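Local coordinates for protein dally-like, isoform A (Drosophila melanogaster, PDB 6XTZ) that is a glypican, probably at the cell surface, that binds Wnt and Hedgehog proteins and shields the Wnt lipid so that Wnt can signal at a distance, at residues Pro28-Tyr39 with Val45-Thr55. The protein carries 5 engineered substitutions. Residues are numbered along the deposited sequence; the frame is centred on the assembly and turned at random.
Sequences PQKPSNERVLRY and VGTCCTYNMET
Ser32 and Thr47 form a single antiparallel bridge, a hydrogen-bonded pair: Ser32 N gives to Thr47 O at 2.7 Å, and Thr47 N returns a bond to Ser32 O. Gly46 suits its place because a side chain there would jam against the preceding carbonyl and crowd Ser32 O. Beyond the bridge the second chain enters the helix that starts at Tyr51, with Thr50 as N-cap; its short hydroxyl is well placed for this, Thr50 OG1 accepting from Met53 N in a capping box.

Pro28 points CD at Met53 SD, tip to tip, at 3.5 Å. Leu37, its CG anti to the carbonyl carbon (chi1 -66°), has a branched apolar end that serves two neighbours, CD1 against Thr47 and CD2 3.5 Å from Thr50 O. Thr47 OG1 meanwhile accepts from Cys49 N, an ST turn. Glu54 reaches out from the helix, CG anti to its backbone N and the chain extended, and its two oxygens match two successive amides: OE1 takes Arg38 N on its syn lone pair at 2.9 Å, while Tyr39 N meets OE2 at 2.6 Å from above the carboxylate plane. Cys40 N also binds OE2. Replacing this glutamate by an alanine would probably leave the amides of Arg38, Tyr39 and Cys40 without their acceptor and free the loop end to shift. The Arg38 side chain crosses Tyr51 obliquely, planes 31° apart, with Tyr51 OH above one guanidinium face, toward its rim, and Tyr39 OH above the opposite face.

Disulfides tie Cys48 to Cys10 and Cys49 to Cys239. The Ser32-Thr47 bridge and the Glu54 bonds join an irregular loop to the capped N-terminus of the long helix 51-110, in the disulfide-rich end of the elongated, all-helical glypican core, far from the chain's centre.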
loop_
_atom_site.group_PDB
_atom_site.type_symbol
_atom_site.label_atom_id
_atom_site.label_comp_id
_atom_site.label_asym_id
_atom_site.label_seq_id
_atom_site.Cartn_x
_atom_site.Cartn_y
_atom_site.Cartn_z
ATOM N N PRO A 28 -35.361 -33.715 -10.118
ATOM C CA PRO A 28 -35.739 -35.020 -10.676
ATOM C C PRO A 28 -35.536 -36.121 -9.647
ATOM O O PRO A 28 -34.495 -36.196 -8.990
ATOM C CB PRO A 28 -34.794 -35.181 -11.872
ATOM C CG PRO A 28 -33.605 -34.361 -11.516
ATOM C CD PRO A 28 -34.127 -33.191 -10.725
ATOM N N GLN A 29 -36.552 -36.973 -9.503
ATOM C CA GLN A 29 -36.455 -38.086 -8.564
ATOM C C GLN A 29 -35.484 -39.145 -9.068
ATOM O O GLN A 29 -34.681 -39.679 -8.295
ATOM C CB GLN A 29 -37.840 -38.686 -8.329
ATOM C CG GLN A 29 -38.873 -37.670 -7.869
ATOM C CD GLN A 29 -40.286 -38.217 -7.886
ATOM O OE1 GLN A 29 -40.533 -39.319 -8.378
ATOM N NE2 GLN A 29 -41.223 -37.447 -7.346
ATOM N N LYS A 30 -35.540 -39.454 -10.355
ATOM C CA LYS A 30 -34.660 -40.413 -10.995
ATOM C C LYS A 30 -33.634 -39.698 -11.865
ATOM O O LYS A 30 -33.858 -38.562 -12.298
ATOM C CB LYS A 30 -35.468 -41.397 -11.852
ATOM C CG LYS A 30 -36.536 -42.152 -11.079
ATOM C CD LYS A 30 -35.939 -42.879 -9.883
ATOM C CE LYS A 30 -37.008 -43.624 -9.098
ATOM N NZ LYS A 30 -37.694 -44.655 -9.927
ATOM N N PRO A 31 -32.488 -40.326 -12.126
ATOM C CA PRO A 31 -31.476 -39.685 -12.975
ATOM C C PRO A 31 -32.021 -39.364 -14.360
ATOM O O PRO A 31 -32.749 -40.156 -14.963
ATOM C CB PRO A 31 -30.356 -40.727 -13.040
ATOM C CG PRO A 31 -30.517 -41.525 -11.792
ATOM C CD PRO A 31 -31.994 -41.581 -11.534
ATOM N N SER A 32 -31.661 -38.182 -14.856
ATOM C CA SER A 32 -32.078 -37.725 -16.174
ATOM C C SER A 32 -31.093 -38.220 -17.225
ATOM O O SER A 32 -29.876 -38.100 -17.052
ATOM C CB SER A 32 -32.167 -36.198 -16.206
ATOM O OG SER A 32 -32.507 -35.729 -17.498
ATOM N N ASN A 33 -31.621 -38.774 -18.314
ATOM C CA ASN A 33 -30.802 -39.335 -19.379
ATOM C C ASN A 33 -30.387 -38.306 -20.423
ATOM O O ASN A 33 -29.621 -38.643 -21.332
ATOM C CB ASN A 33 -31.544 -40.489 -20.065
ATOM C CG ASN A 33 -31.943 -41.583 -19.094
ATOM O OD1 ASN A 33 -31.107 -42.368 -18.646
ATOM N ND2 ASN A 33 -33.228 -41.642 -18.766
ATOM N N GLU A 34 -30.869 -37.070 -20.323
ATOM C CA GLU A 34 -30.455 -36.035 -21.258
ATOM C C GLU A 34 -28.997 -35.651 -21.027
ATOM O O GLU A 34 -28.465 -35.773 -19.920
ATOM C CB GLU A 34 -31.347 -34.800 -21.124
ATOM C CG GLU A 34 -32.686 -34.921 -21.828
ATOM C CD GLU A 34 -33.436 -33.606 -21.874
ATOM O OE1 GLU A 34 -33.944 -33.170 -20.819
ATOM O OE2 GLU A 34 -33.506 -33.003 -22.966
ATOM N N ARG A 35 -28.349 -35.185 -22.093
ATOM C CA ARG A 35 -26.949 -34.761 -22.066
ATOM C C ARG A 35 -26.881 -33.324 -22.573
ATOM O O ARG A 35 -26.509 -33.074 -23.722
ATOM C CB ARG A 35 -26.064 -35.680 -22.916
ATOM C CG ARG A 35 -26.048 -37.145 -22.528
ATOM C CD ARG A 35 -24.730 -37.753 -22.980
ATOM N NE ARG A 35 -24.782 -39.195 -23.184
ATOM C CZ ARG A 35 -23.706 -39.945 -23.399
ATOM N NH1 ARG A 35 -23.829 -41.252 -23.586
ATOM N NH2 ARG A 35 -22.504 -39.386 -23.420
ATOM N N VAL A 36 -27.232 -32.371 -21.712
ATOM C CA VAL A 36 -27.268 -30.972 -22.125
ATOM C C VAL A 36 -26.626 -30.074 -21.076
ATOM O O VAL A 36 -26.657 -28.843 -21.200
ATOM C CB VAL A 36 -28.710 -30.518 -22.417
ATOM C CG1 VAL A 36 -29.232 -31.166 -23.693
ATOM C CG2 VAL A 36 -29.613 -30.840 -21.237
ATOM N N LEU A 37 -26.043 -30.668 -20.038
ATOM C CA LEU A 37 -25.383 -29.871 -19.015
ATOM C C LEU A 37 -24.152 -29.184 -19.592
ATOM O O LEU A 37 -23.376 -29.782 -20.342
ATOM C CB LEU A 37 -24.995 -30.736 -17.814
ATOM C CG LEU A 37 -26.159 -31.318 -17.006
ATOM C CD1 LEU A 37 -25.662 -31.922 -15.699
ATOM C CD2 LEU A 37 -27.228 -30.263 -16.748
ATOM N N ARG A 38 -23.988 -27.909 -19.237
ATOM C CA ARG A 38 -22.898 -27.080 -19.741
ATOM C C ARG A 38 -21.607 -27.246 -18.955
ATOM O O ARG A 38 -20.522 -27.178 -19.542
ATOM C CB ARG A 38 -23.306 -25.604 -19.719
ATOM C CG ARG A 38 -24.436 -25.254 -20.667
ATOM C CD ARG A 38 -24.737 -23.764 -20.630
ATOM N NE ARG A 38 -25.403 -23.363 -19.394
ATOM C CZ ARG A 38 -25.810 -22.124 -19.137
ATOM N NH1 ARG A 38 -25.618 -21.164 -20.030
ATOM N NH2 ARG A 38 -26.413 -21.846 -17.989
ATOM N N TYR A 39 -21.697 -27.453 -17.645
ATOM C CA TYR A 39 -20.520 -27.474 -16.788
ATOM C C TYR A 39 -20.293 -28.828 -16.137
ATOM O O TYR A 39 -19.159 -29.322 -16.131
ATOM C CB TYR A 39 -20.637 -26.387 -15.710
ATOM C CG TYR A 39 -21.115 -25.058 -16.247
ATOM C CD1 TYR A 39 -20.410 -24.396 -17.245
ATOM C CD2 TYR A 39 -22.268 -24.461 -15.754
ATOM C CE1 TYR A 39 -20.842 -23.181 -17.740
ATOM C CE2 TYR A 39 -22.707 -23.245 -16.242
ATOM C CZ TYR A 39 -21.991 -22.612 -17.235
ATOM O OH TYR A 39 -22.423 -21.402 -17.724
ATOM N N VAL A 45 -24.857 -42.813 -17.998
ATOM C CA VAL A 45 -25.591 -43.323 -16.846
ATOM C C VAL A 45 -26.602 -42.313 -16.320
ATOM O O VAL A 45 -27.480 -42.676 -15.529
ATOM C CB VAL A 45 -24.616 -43.740 -15.729
ATOM C CG1 VAL A 45 -23.649 -44.797 -16.238
ATOM C CG2 VAL A 45 -23.863 -42.531 -15.199
ATOM N N GLY A 46 -26.506 -41.056 -16.733
ATOM C CA GLY A 46 -27.458 -40.034 -16.349
ATOM C C GLY A 46 -26.877 -39.073 -15.324
ATOM O O GLY A 46 -25.739 -39.202 -14.872
ATOM N N THR A 47 -27.704 -38.095 -14.963
ATOM C CA THR A 47 -27.338 -37.071 -13.997
ATOM C C THR A 47 -28.558 -36.704 -13.166
ATOM O O THR A 47 -29.698 -36.838 -13.621
ATOM C CB THR A 47 -26.780 -35.817 -14.683
ATOM O OG1 THR A 47 -26.617 -34.773 -13.714
ATOM C CG2 THR A 47 -27.725 -35.343 -15.778
ATOM N N CYS A 48 -28.310 -36.239 -11.945
ATOM C CA CYS A 48 -29.379 -35.822 -11.047
ATOM C C CYS A 48 -29.722 -34.346 -11.182
ATOM O O CYS A 48 -30.558 -33.847 -10.423
ATOM C CB CYS A 48 -29.003 -36.125 -9.592
ATOM S SG CYS A 48 -28.783 -37.873 -9.225
ATOM N N CYS A 49 -29.106 -33.641 -12.125
ATOM C CA CYS A 49 -29.317 -32.214 -12.306
ATOM C C CYS A 49 -29.904 -31.940 -13.682
ATOM O O CYS A 49 -29.564 -32.612 -14.660
ATOM C CB CYS A 49 -28.005 -31.441 -12.143
ATOM S SG CYS A 49 -27.373 -31.435 -10.459
ATOM N N THR A 50 -30.787 -30.952 -13.746
ATOM C CA THR A 50 -31.320 -30.459 -15.004
ATOM C C THR A 50 -30.546 -29.219 -15.437
ATOM O O THR A 50 -29.688 -28.706 -14.717
ATOM C CB THR A 50 -32.811 -30.141 -14.877
ATOM O OG1 THR A 50 -32.989 -29.038 -13.980
ATOM C CG2 THR A 50 -33.568 -31.348 -14.339
ATOM N N TYR A 51 -30.866 -28.739 -16.640
ATOM C CA TYR A 51 -30.225 -27.533 -17.150
ATOM C C TYR A 51 -30.583 -26.316 -16.304
ATOM O O TYR A 51 -29.749 -25.425 -16.104
ATOM C CB TYR A 51 -30.625 -27.312 -18.607
ATOM C CG TYR A 51 -29.877 -26.201 -19.309
ATOM C CD1 TYR A 51 -28.710 -26.465 -20.015
ATOM C CD2 TYR A 51 -30.351 -24.896 -19.290
ATOM C CE1 TYR A 51 -28.030 -25.456 -20.670
ATOM C CE2 TYR A 51 -29.678 -23.882 -19.943
ATOM C CZ TYR A 51 -28.519 -24.167 -20.630
ATOM O OH TYR A 51 -27.849 -23.158 -21.280
ATOM N N ASN A 52 -31.819 -26.261 -15.799
ATOM C CA ASN A 52 -32.224 -25.125 -14.977
ATOM C C ASN A 52 -31.602 -25.190 -13.588
ATOM O O ASN A 52 -31.256 -24.155 -13.010
ATOM C CB ASN A 52 -33.747 -25.065 -14.880
ATOM C CG ASN A 52 -34.406 -24.775 -16.216
ATOM O OD1 ASN A 52 -33.914 -23.961 -17.000
ATOM N ND2 ASN A 52 -35.519 -25.447 -16.484
ATOM N N MET A 53 -31.456 -26.394 -13.029
ATOM C CA MET A 53 -30.778 -26.524 -11.742
ATOM C C MET A 53 -29.319 -26.106 -11.851
ATOM O O MET A 53 -28.784 -25.441 -10.957
ATOM C CB MET A 53 -30.884 -27.962 -11.234
ATOM C CG MET A 53 -32.293 -28.402 -10.898
ATOM S SD MET A 53 -32.360 -30.165 -10.548
ATOM C CE MET A 53 -31.176 -30.293 -9.210
ATOM N N GLU A 54 -28.660 -26.485 -12.947
ATOM C CA GLU A 54 -27.264 -26.116 -13.146
ATOM C C GLU A 54 -27.107 -24.608 -13.296
ATOM O O GLU A 54 -26.156 -24.023 -12.765
ATOM C CB GLU A 54 -26.707 -26.840 -14.370
ATOM C CG GLU A 54 -25.218 -26.656 -14.575
ATOM C CD GLU A 54 -24.739 -27.238 -15.887
ATOM O OE1 GLU A 54 -25.474 -27.132 -16.892
ATOM O OE2 GLU A 54 -23.627 -27.803 -15.911
ATOM N N THR A 55 -28.029 -23.964 -14.014
ATOM C CA THR A 55 -27.934 -22.520 -14.212
ATOM C C THR A 55 -28.113 -21.769 -12.898
ATOM O O THR A 55 -27.381 -20.811 -12.622
ATOM C CB THR A 55 -28.968 -22.059 -15.241
ATOM O OG1 THR A 55 -28.753 -22.751 -16.477
ATOM C CG2 THR A 55 -28.853 -20.560 -15.479
HETATM O O HOH W 1 -26.594 -24.979 -17.294
#